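Local coordinates for protein dTDP Sugar Isomerase (Desulfovibrio desulfuricans subsp. desulfuricans str. G20, PDB 3EJK) that probably catalyses the 3,5-epimerisation of dTDP-4-dehydro-6-deoxy-glucose to dTDP-4-dehydro-rhamnose, a step of dTDP-L-rhamnose synthesis, at residues 86-91 with 159-164. Residues are numbered along the deposited sequence; the frame is centred on the assembly and turned at random.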
loop_
_atom_site.group_PDB
_atom_site.type_symbol
_atom_site.label_atom_id
_atom_site.label_comp_id
_atom_site.label_asym_id
_atom_site.label_seq_id
_atom_site.Cartn_x
_atom_site.Cartn_y
_atom_site.Cartn_z
ATOM N N HIS A 86 -3.606 10.496 -12.821
ATOM C CA HIS A 86 -4.256 11.793 -12.882
ATOM C C HIS A 86 -5.576 11.629 -12.165
ATOM O O HIS A 86 -6.390 10.771 -12.520
ATOM C CB HIS A 86 -4.457 12.270 -14.322
ATOM C CG HIS A 86 -3.230 12.879 -14.918
ATOM N ND1 HIS A 86 -3.269 13.762 -15.979
ATOM C CD2 HIS A 86 -1.929 12.802 -14.539
ATOM C CE1 HIS A 86 -2.039 14.156 -16.262
ATOM N NE2 HIS A 86 -1.209 13.597 -15.397
ATOM N N VAL A 87 -5.748 12.415 -11.112
ATOM C CA VAL A 87 -6.989 12.418 -10.350
ATOM C C VAL A 87 -7.765 13.692 -10.641
ATOM O O VAL A 87 -7.189 14.765 -10.777
ATOM C CB VAL A 87 -6.754 12.373 -8.817
ATOM C CG1 VAL A 87 -8.106 12.266 -8.073
ATOM C CG2 VAL A 87 -5.818 11.236 -8.419
ATOM N N VAL A 88 -9.075 13.548 -10.779
ATOM C CA VAL A 88 -9.943 14.700 -10.910
ATOM C C VAL A 88 -11.016 14.636 -9.844
ATOM O O VAL A 88 -11.647 13.602 -9.626
ATOM C CB VAL A 88 -10.614 14.818 -12.281
ATOM C CG1 VAL A 88 -11.628 15.962 -12.262
ATOM C CG2 VAL A 88 -9.580 15.013 -13.403
ATOM N N LEU A 89 -11.203 15.770 -9.184
ATOM C CA LEU A 89 -12.208 15.918 -8.125
ATOM C C LEU A 89 -13.243 16.918 -8.600
ATOM O O LEU A 89 -12.913 17.884 -9.256
ATOM C CB LEU A 89 -11.572 16.433 -6.819
ATOM C CG LEU A 89 -10.384 15.649 -6.238
ATOM C CD1 LEU A 89 -10.076 16.194 -4.840
ATOM C CD2 LEU A 89 -10.721 14.202 -6.171
ATOM N N TYR A 90 -14.503 16.618 -8.307
ATOM C CA TYR A 90 -15.637 17.486 -8.657
ATOM C C TYR A 90 -16.549 17.700 -7.464
ATOM O O TYR A 90 -17.096 16.755 -6.897
ATOM C CB TYR A 90 -16.448 16.935 -9.817
ATOM C CG TYR A 90 -17.740 17.699 -9.988
ATOM C CD1 TYR A 90 -17.727 19.042 -10.329
ATOM C CD2 TYR A 90 -18.967 17.080 -9.793
ATOM C CE1 TYR A 90 -18.890 19.751 -10.461
ATOM C CE2 TYR A 90 -20.135 17.785 -9.948
ATOM C CZ TYR A 90 -20.089 19.110 -10.275
ATOM O OH TYR A 90 -21.251 19.809 -10.405
ATOM N N ASP A 91 -16.672 18.963 -7.088
ATOM C CA ASP A 91 -17.479 19.361 -5.925
ATOM C C ASP A 91 -18.957 19.515 -6.266
ATOM O O ASP A 91 -19.408 20.561 -6.725
ATOM C CB ASP A 91 -16.938 20.654 -5.332
ATOM C CG ASP A 91 -17.462 20.924 -3.948
ATOM O OD1 ASP A 91 -18.453 20.271 -3.540
ATOM O OD2 ASP A 91 -16.872 21.801 -3.274
ATOM N N ILE A 159 -21.037 15.589 -14.489
ATOM C CA ILE A 159 -19.719 15.775 -13.864
ATOM C C ILE A 159 -18.843 16.405 -14.964
ATOM O O ILE A 159 -18.461 15.725 -15.928
ATOM C CB ILE A 159 -19.155 14.466 -13.291
ATOM C CG1 ILE A 159 -20.120 13.913 -12.229
ATOM C CG2 ILE A 159 -17.762 14.700 -12.644
ATOM C CD1 ILE A 159 -19.661 12.611 -11.576
ATOM N N PRO A 160 -18.526 17.710 -14.822
ATOM C CA PRO A 160 -17.939 18.509 -15.912
ATOM C C PRO A 160 -16.488 18.291 -16.270
ATOM O O PRO A 160 -15.719 19.243 -16.385
ATOM C CB PRO A 160 -18.165 19.937 -15.444
ATOM C CG PRO A 160 -18.047 19.810 -13.965
ATOM C CD PRO A 160 -18.802 18.553 -13.648
ATOM N N PHE A 161 -16.138 17.026 -16.453
ATOM C CA PHE A 161 -14.806 16.683 -16.927
ATOM C C PHE A 161 -14.841 15.504 -17.885
ATOM O O PHE A 161 -15.387 14.451 -17.573
ATOM C CB PHE A 161 -13.852 16.366 -15.770
ATOM C CG PHE A 161 -12.455 16.047 -16.228
ATOM C CD1 PHE A 161 -11.554 17.055 -16.461
ATOM C CD2 PHE A 161 -12.055 14.738 -16.445
ATOM C CE1 PHE A 161 -10.261 16.772 -16.899
ATOM C CE2 PHE A 161 -10.773 14.445 -16.887
ATOM C CZ PHE A 161 -9.870 15.478 -17.116
ATOM N N SER A 162 -14.185 15.690 -19.021
ATOM C CA SER A 162 -14.135 14.671 -20.072
ATOM C C SER A 162 -12.886 13.809 -20.035
ATOM O O SER A 162 -11.818 14.209 -20.464
ATOM C CB SER A 162 -14.236 15.323 -21.444
ATOM O OG SER A 162 -14.162 14.355 -22.463
ATOM N N TRP A 163 -13.045 12.599 -19.544
ATOM C CA TRP A 163 -11.931 11.663 -19.499
ATOM C C TRP A 163 -11.501 11.311 -20.892
ATOM O O TRP A 163 -10.339 11.027 -21.142
ATOM C CB TRP A 163 -12.278 10.380 -18.745
ATOM C CG TRP A 163 -12.204 10.593 -17.316
ATOM C CD1 TRP A 163 -13.238 10.661 -16.441
ATOM C CD2 TRP A 163 -11.016 10.831 -16.561
ATOM N NE1 TRP A 163 -12.765 10.905 -15.180
ATOM C CE2 TRP A 163 -11.404 11.019 -15.226
ATOM C CE3 TRP A 163 -9.660 10.908 -16.886
ATOM C CZ2 TRP A 163 -10.491 11.284 -14.217
ATOM C CZ3 TRP A 163 -8.754 11.167 -15.873
ATOM C CH2 TRP A 163 -9.173 11.353 -14.560
ATOM N N ALA A 164 -12.448 11.376 -21.810
ATOM C CA ALA A 164 -12.153 10.988 -23.199
ATOM C C ALA A 164 -11.191 11.981 -23.818
ATOM O O ALA A 164 -10.442 11.677 -24.739
ATOM C CB ALA A 164 -13.416 10.908 -24.018
#
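On one face of the five-stranded antiparallel sheet of this cupin fold, Val88 and Tyr90 of strand 84-90 are covered by a loop, 159-164, that follows strand 149-151 and runs nearly antiparallel to the strand, its end-to-end direction 166° from that of the strand. Apolar side-chain contacts, two of them CH-pi, join loop and strand. Val88 CG2 stands over the centre of the Phe161 ring, 3.7 Å from its centroid and 11° off the normal. The same methyl also touches Trp163 CH2 at 3.9 Å, approaching the indole obliquely. Phe161 CE2 in turn lies over the indole face, 3.6 Å above its plane, and Trp68 of strand 65-71 meets the indole as well. Toward the Tyr90 end of the strand, Pro160 CD sits over one face of the Tyr90 ring, 3.5 Å from the centroid and offset toward its CD1-CE1 side. Ile159 CG2 packs on Tyr90 CB at 3.8 Å. Pro160 centres an inverse gamma turn, closed by the bond from Phe161 N to Ile159 O (2.7 Å), which bends the chain between the Tyr90 and Val88 contacts. At the His86 end, the carbonyl His86 O approaches the indole edge near its plane, 3.5 Å from Trp163 CH2.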